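Local coordinates for protein cytochrome P450 monooxygenase (Rhodococcus sp. ECU0066, PDB 6KBH) that probably acts as a self-sufficient monooxygenase, passing electrons from flavin through an iron-sulfur cluster to a heme that activates molecular oxygen, at residues H608-S613 with V640-P645; R664-L669 with V683-S688. All coordinates share one frame; numbering follows the deposited sequence.

Interaction 1 of 2, residues H608-S613 with V640-P645; sequences HYAGRS and VRMDLP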
loop_
_atom_site.group_PDB
_atom_site.type_symbol
_atom_site.label_atom_id
_atom_site.label_comp_id
_atom_site.label_asym_id
_atom_site.label_seq_id
_atom_site.Cartn_x
_atom_site.Cartn_y
_atom_site.Cartn_z
ATOM N N HIS A 608 36.567 -21.531 -6.750
ATOM C CA HIS A 608 36.366 -22.901 -7.196
ATOM C C HIS A 608 34.964 -22.972 -7.793
ATOM O O HIS A 608 33.979 -22.716 -7.094
ATOM C CB HIS A 608 36.530 -23.886 -6.025
ATOM C CG HIS A 608 37.932 -24.018 -5.526
ATOM N ND1 HIS A 608 38.786 -25.010 -5.957
ATOM C CD2 HIS A 608 38.623 -23.303 -4.610
ATOM C CE1 HIS A 608 39.951 -24.896 -5.345
ATOM N NE2 HIS A 608 39.880 -23.865 -4.521
ATOM N N TYR A 609 34.869 -23.319 -9.077
ATOM C CA TYR A 609 33.630 -23.178 -9.841
ATOM C C TYR A 609 33.284 -24.508 -10.501
ATOM O O TYR A 609 34.001 -24.969 -11.395
ATOM C CB TYR A 609 33.773 -22.060 -10.877
ATOM C CG TYR A 609 32.538 -21.759 -11.698
ATOM C CD1 TYR A 609 31.265 -22.071 -11.236
ATOM C CD2 TYR A 609 32.650 -21.147 -12.940
ATOM C CE1 TYR A 609 30.141 -21.790 -11.997
ATOM C CE2 TYR A 609 31.536 -20.859 -13.702
ATOM C CZ TYR A 609 30.286 -21.184 -13.229
ATOM O OH TYR A 609 29.180 -20.897 -13.995
ATOM N N ALA A 610 32.178 -25.112 -10.072
ATOM C CA ALA A 610 31.709 -26.378 -10.610
ATOM C C ALA A 610 30.367 -26.194 -11.307
ATOM O O ALA A 610 29.638 -25.228 -11.064
ATOM C CB ALA A 610 31.582 -27.438 -9.508
ATOM N N GLY A 611 30.048 -27.141 -12.181
ATOM C CA GLY A 611 28.795 -27.112 -12.909
ATOM C C GLY A 611 28.630 -28.382 -13.710
ATOM O O GLY A 611 29.586 -29.140 -13.909
ATOM N N ARG A 612 27.397 -28.605 -14.170
ATOM C CA ARG A 612 27.089 -29.848 -14.870
ATOM C C ARG A 612 27.905 -29.985 -16.153
ATOM O O ARG A 612 28.306 -31.095 -16.523
ATOM C CB ARG A 612 25.589 -29.936 -15.163
ATOM C CG ARG A 612 25.080 -28.978 -16.234
ATOM C CD ARG A 612 23.582 -28.732 -16.103
ATOM N NE ARG A 612 22.785 -29.882 -16.525
ATOM C CZ ARG A 612 22.387 -30.100 -17.774
ATOM N NH1 ARG A 612 22.716 -29.249 -18.736
ATOM N NH2 ARG A 612 21.662 -31.172 -18.062
ATOM N N SER A 613 28.180 -28.872 -16.831
ATOM C CA SER A 613 28.860 -28.918 -18.118
ATOM C C SER A 613 29.659 -27.639 -18.315
ATOM O O SER A 613 29.248 -26.561 -17.876
ATOM C CB SER A 613 27.860 -29.100 -19.265
ATOM O OG SER A 613 28.490 -28.947 -20.525
ATOM N N VAL A 640 35.441 -34.434 -13.525
ATOM C CA VAL A 640 36.387 -33.920 -12.556
ATOM C C VAL A 640 35.497 -33.193 -11.568
ATOM O O VAL A 640 34.808 -32.227 -11.923
ATOM C CB VAL A 640 37.471 -33.021 -13.189
ATOM C CG1 VAL A 640 36.876 -32.003 -14.164
ATOM C CG2 VAL A 640 38.312 -32.337 -12.113
ATOM N N ARG A 641 35.491 -33.652 -10.333
ATOM C CA ARG A 641 34.493 -33.197 -9.392
ATOM C C ARG A 641 35.163 -32.536 -8.206
ATOM O O ARG A 641 36.281 -32.888 -7.807
ATOM C CB ARG A 641 33.599 -34.356 -8.932
ATOM C CG ARG A 641 32.642 -34.849 -10.017
ATOM C CD ARG A 641 32.335 -36.336 -9.864
ATOM N NE ARG A 641 33.317 -37.171 -10.554
ATOM C CZ ARG A 641 33.372 -37.331 -11.872
ATOM N NH1 ARG A 641 32.489 -36.723 -12.651
ATOM N NH2 ARG A 641 34.304 -38.108 -12.412
ATOM N N MET A 642 34.443 -31.578 -7.647
ATOM C CA MET A 642 34.889 -30.854 -6.474
ATOM C C MET A 642 34.589 -31.632 -5.208
ATOM O O MET A 642 33.453 -31.643 -4.716
ATOM C CB MET A 642 34.221 -29.497 -6.439
ATOM C CG MET A 642 34.992 -28.643 -7.294
ATOM S SD MET A 642 36.593 -28.831 -6.540
ATOM C CE MET A 642 36.458 -27.401 -5.560
ATOM N N ASP A 643 35.621 -32.197 -4.629
ATOM C CA ASP A 643 35.480 -32.881 -3.357
ATOM C C ASP A 643 35.841 -31.891 -2.257
ATOM O O ASP A 643 37.018 -31.657 -1.970
ATOM C CB ASP A 643 36.338 -34.136 -3.336
ATOM C CG ASP A 643 35.886 -35.149 -4.372
ATOM O OD1 ASP A 643 34.930 -34.848 -5.122
ATOM O OD2 ASP A 643 36.484 -36.243 -4.433
ATOM N N LEU A 644 34.807 -31.315 -1.650
ATOM C CA LEU A 644 35.003 -30.398 -0.533
ATOM C C LEU A 644 35.758 -31.005 0.645
ATOM O O LEU A 644 36.534 -30.265 1.277
ATOM C CB LEU A 644 33.641 -29.860 -0.080
ATOM C CG LEU A 644 32.870 -29.159 -1.200
ATOM C CD1 LEU A 644 31.376 -29.141 -0.924
ATOM C CD2 LEU A 644 33.397 -27.751 -1.404
ATOM N N PRO A 645 35.576 -32.285 1.016
ATOM C CA PRO A 645 36.347 -32.823 2.154
ATOM C C PRO A 645 37.840 -32.547 2.075
ATOM O O PRO A 645 38.445 -32.138 3.074
ATOM C CB PRO A 645 36.039 -34.323 2.089
ATOM C CG PRO A 645 34.676 -34.388 1.527
ATOM C CD PRO A 645 34.599 -33.277 0.521
#

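Interaction 2 of 2, residues R664-L669 with V683-S688; sequences RLLSAL and VEHFSS. With FMN (flavin mononucleotide), chain B.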
loop_
_atom_site.group_PDB
_atom_site.type_symbol
_atom_site.label_atom_id
_atom_site.label_comp_id
_atom_site.label_asym_id
_atom_site.label_seq_id
_atom_site.Cartn_x
_atom_site.Cartn_y
_atom_site.Cartn_z
ATOM N N ARG A 664 22.265 -28.622 -2.785
ATOM C CA ARG A 664 22.971 -29.867 -2.482
ATOM C C ARG A 664 24.440 -29.616 -2.154
ATOM O O ARG A 664 25.005 -30.270 -1.272
ATOM C CB ARG A 664 22.833 -30.844 -3.651
ATOM C CG ARG A 664 21.513 -31.595 -3.622
ATOM C CD ARG A 664 21.579 -32.858 -4.448
ATOM N NE ARG A 664 21.722 -32.565 -5.867
ATOM C CZ ARG A 664 21.714 -33.489 -6.820
ATOM N NH1 ARG A 664 21.566 -34.768 -6.503
ATOM N NH2 ARG A 664 21.849 -33.133 -8.089
ATOM N N LEU A 665 25.077 -28.683 -2.862
ATOM C CA LEU A 665 26.461 -28.340 -2.557
ATOM C C LEU A 665 26.568 -27.398 -1.372
ATOM O O LEU A 665 27.480 -27.530 -0.554
ATOM C CB LEU A 665 27.151 -27.765 -3.814
ATOM C CG LEU A 665 27.492 -28.845 -4.837
ATOM C CD1 LEU A 665 27.995 -30.139 -4.162
ATOM C CD2 LEU A 665 26.361 -29.115 -5.832
ATOM N N LEU A 666 25.666 -26.433 -1.287
ATOM C CA LEU A 666 25.589 -25.602 -0.094
ATOM C C LEU A 666 25.421 -26.445 1.168
ATOM O O LEU A 666 26.085 -26.204 2.188
ATOM C CB LEU A 666 24.433 -24.597 -0.213
ATOM C CG LEU A 666 24.495 -23.487 -1.283
ATOM C CD1 LEU A 666 23.236 -22.615 -1.239
ATOM C CD2 LEU A 666 25.751 -22.642 -1.116
ATOM N N SER A 667 24.527 -27.430 1.124
ATOM C CA SER A 667 24.355 -28.331 2.257
ATOM C C SER A 667 25.628 -29.128 2.516
ATOM O O SER A 667 26.182 -29.104 3.622
ATOM C CB SER A 667 23.178 -29.278 2.003
ATOM O OG SER A 667 22.025 -28.567 1.593
ATOM N N ALA A 668 26.111 -29.838 1.492
ATOM C CA ALA A 668 27.309 -30.658 1.654
ATOM C C ALA A 668 28.508 -29.818 2.069
ATOM O O ALA A 668 29.339 -30.266 2.869
ATOM C CB ALA A 668 27.614 -31.418 0.361
ATOM N N LEU A 669 28.623 -28.603 1.534
ATOM C CA LEU A 669 29.709 -27.727 1.957
ATOM C C LEU A 669 29.600 -27.413 3.443
ATOM O O LEU A 669 30.570 -27.575 4.191
ATOM C CB LEU A 669 29.706 -26.438 1.144
ATOM C CG LEU A 669 30.657 -25.370 1.674
ATOM C CD1 LEU A 669 32.098 -25.878 1.754
ATOM C CD2 LEU A 669 30.556 -24.129 0.827
ATOM N N VAL A 683 26.702 -18.117 2.894
ATOM C CA VAL A 683 26.002 -18.719 1.771
ATOM C C VAL A 683 24.888 -17.783 1.335
ATOM O O VAL A 683 24.356 -17.006 2.131
ATOM C CB VAL A 683 25.418 -20.102 2.132
ATOM C CG1 VAL A 683 26.497 -21.165 2.050
ATOM C CG2 VAL A 683 24.815 -20.054 3.519
ATOM N N GLU A 684 24.549 -17.849 0.053
ATOM C CA GLU A 684 23.344 -17.224 -0.470
ATOM C C GLU A 684 22.528 -18.287 -1.191
ATOM O O GLU A 684 23.026 -18.950 -2.110
ATOM C CB GLU A 684 23.666 -16.061 -1.419
ATOM C CG GLU A 684 22.493 -15.645 -2.302
ATOM C CD GLU A 684 22.443 -14.148 -2.570
ATOM O OE1 GLU A 684 22.092 -13.382 -1.646
ATOM O OE2 GLU A 684 22.734 -13.738 -3.713
ATOM N N HIS A 685 21.282 -18.456 -0.766
ATOM C CA HIS A 685 20.388 -19.429 -1.369
ATOM C C HIS A 685 19.615 -18.791 -2.516
ATOM O O HIS A 685 19.164 -17.643 -2.419
ATOM C CB HIS A 685 19.411 -19.977 -0.328
ATOM C CG HIS A 685 20.069 -20.518 0.901
ATOM N ND1 HIS A 685 20.547 -21.808 0.982
ATOM C CD2 HIS A 685 20.318 -19.948 2.105
ATOM C CE1 HIS A 685 21.065 -22.009 2.181
ATOM N NE2 HIS A 685 20.937 -20.897 2.882
ATOM N N PHE A 686 19.482 -19.538 -3.610
ATOM C CA PHE A 686 18.627 -19.153 -4.726
ATOM C C PHE A 686 17.286 -19.872 -4.692
ATOM O O PHE A 686 16.411 -19.578 -5.512
ATOM C CB PHE A 686 19.328 -19.430 -6.060
ATOM C CG PHE A 686 20.440 -18.468 -6.380
ATOM C CD1 PHE A 686 20.955 -17.620 -5.411
ATOM C CD2 PHE A 686 20.967 -18.409 -7.656
ATOM C CE1 PHE A 686 21.969 -16.736 -5.713
ATOM C CE2 PHE A 686 21.989 -17.533 -7.960
ATOM C CZ PHE A 686 22.487 -16.693 -6.990
ATOM N N SER A 687 17.118 -20.810 -3.764
ATOM C CA SER A 687 15.892 -21.562 -3.563
ATOM C C SER A 687 15.594 -21.571 -2.073
ATOM O O SER A 687 16.445 -21.230 -1.246
ATOM C CB SER A 687 16.018 -22.996 -4.103
ATOM O OG SER A 687 16.612 -23.011 -5.390
ATOM N N SER A 688 14.381 -21.944 -1.758
ATOM C CA SER A 688 13.964 -22.002 -0.412
ATOM C C SER A 688 13.562 -23.378 0.031
ATOM O O SER A 688 12.999 -24.154 -0.700
ATOM C CB SER A 688 12.811 -21.066 -0.151
ATOM O OG SER A 688 12.317 -21.264 1.168
HETATM N N1 FMN B . 17.112 -15.955 -5.797
HETATM C C2 FMN B . 17.242 -15.274 -4.648
HETATM O O2 FMN B . 16.398 -15.475 -3.716
HETATM N N3 FMN B . 18.225 -14.388 -4.448
HETATM C C4 FMN B . 19.121 -14.172 -5.432
HETATM O O4 FMN B . 20.127 -13.281 -5.255
HETATM C C4A FMN B . 19.012 -14.868 -6.635
HETATM N N5 FMN B . 19.911 -14.642 -7.608
HETATM C C5A FMN B . 19.792 -15.312 -8.759
HETATM C C6 FMN B . 20.733 -15.059 -9.740
HETATM C C7 FMN B . 20.662 -15.721 -10.943
HETATM C C7M FMN B . 21.773 -15.336 -11.951
HETATM C C8 FMN B . 19.648 -16.657 -11.187
HETATM C C8M FMN B . 19.526 -17.406 -12.499
HETATM C C9 FMN B . 18.712 -16.921 -10.194
HETATM C C9A FMN B . 18.767 -16.241 -8.974
HETATM N N10 FMN B . 17.869 -16.470 -7.990
HETATM C C10 FMN B . 17.981 -15.783 -6.819
HETATM C "C1'" FMN B . 16.730 -17.425 -8.165
HETATM C "C2'" FMN B . 15.538 -16.778 -8.824
HETATM O "O2'" FMN B . 14.920 -15.836 -8.048
HETATM C "C3'" FMN B . 14.516 -17.809 -9.229
HETATM O "O3'" FMN B . 14.078 -18.620 -8.171
HETATM C "C4'" FMN B . 15.039 -18.681 -10.391
HETATM O "O4'" FMN B . 15.662 -18.081 -11.462
HETATM C "C5'" FMN B . 13.879 -19.456 -11.087
HETATM O "O5'" FMN B . 12.641 -18.738 -11.313
HETATM P P FMN B . 11.350 -19.567 -11.649
HETATM O O1P FMN B . 10.121 -18.775 -11.284
HETATM O O2P FMN B . 11.278 -19.880 -13.110
HETATM O O3P FMN B . 11.414 -20.840 -10.864
#

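Interaction 1 of 2, residues H608-S613 with V640-P645
Met642 leans against His608 and Ala610 on one face of the parallel five-stranded sheet of the reductase part, an open alpha/beta fold of the ferredoxin-reductase type. Strand 605-611 supplies the floor. Residues 640-645 run from the loop that follows strand 631-635 into helix 644-647, and Asp643 occupies the position just before that helix. The closest pair of CA atoms, Ala610 and Met642, is 6.9 Å apart, and no hydrogen bond crosses, so side chains make the join.

Strand alternation decides who takes part. His608 and Ala610 direct their CB atoms at the loop, whereas Tyr609 between them points to the other face, where its hydroxyl bonds Gly585 O and Ala618 O near helix 620-625.

Met642 carries the contact through two separate parts of its chain. Near the root, its CG rests on Ala610 CB at 4.2 Å, an apolar touch. Farther out, the chain bends at both chi2 (-56°) and chi3 (-96°); this folding turns the terminal methyl to His608 instead of letting it run straight on. The histidine side chain meets the methionine at about a right angle. The methyl approaches the ring obliquely, and the sulfur lies farther off, with SD 5.4 Å from the centroid of the His608 ring and 61° from the ring normal, an oblique sulfur-aromatic approach. His608 ND1 has a hydrogen-bond partner elsewhere in the structure, so the methyl packs beside a polar atom that is already satisfied.

Tyr634 and Leu647 also touch Met642, and Leu647 reaches His608 as well. Met642 CE sits 3.5 Å from His608 CB and 3.4 Å from His608 ND1.

Interaction 2 of 2, residues R664-L669 with V683-S688
The beta-alpha-beta unit of strand 655-661, helix 663-672 and strand 681-685 is closed here by Leu666, whose two methyls divide between Val683 and His685. The helix and strand segments run nearly antiparallel, at 150° with axes 9.9 Å apart, and no hydrogen bond spans them.

Leu666 CD2 lies 3.6 Å from Val683 CG1, and the two side chains slide past each other in opposite directions. That valine methyl sits beside the backbone N (chi1 -81°), which places it against the leucine. The other branch, Leu666 CD1, comes obliquely to the imidazole, 3.6 Å from His685 ND1, and also lies 3.8 Å from Glu684 O. The same ND1 is hydrogen-bonded to Glu663 OE1, so a polar link from the start of the helix runs alongside the apolar one.

The same strand also borders the FMN pocket. Glu684 turns away from Leu666, its CG anti to the backbone N (chi1 163°), and its OE2 lies 3.1 Å from FMN O4. The isoalloxazine spreads over one face of the Phe686 ring, with FMN N5 3.3 Å above the ring plane and offset toward its rim, while Glu684 CG lies at the ring edge.

Residues 683-686 are thus two-sided: toward the helix the contact is mainly apolar, with the polar His685 ND1 taken up by Glu663, while Glu684 and Phe686 place a carboxylate and an aromatic face beside the flavin.

In the fold
Interaction 1 comes first along the chain and closes before interaction 2 opens; their centres lie about 14 Å apart. Both use the same parallel sheet, ordered 631-635, 605-611, 578-584, 655-661, 681-685: interaction 1 involves the strand next to one edge and interaction 2 the strand at the opposite edge. They meet directly where helices 644-647 and 663-672 adjoin, with Leu644 CD1 3.6 Å from Leu669 CA, so the two contacts join through one leucine-to-helix packing point. Their settings differ, however: interaction 1 lies away from the annotated sites, whereas residues 683-688 contribute to the FMN pocket, with the His685 side chain about 12 Å from the iron-sulfur cluster.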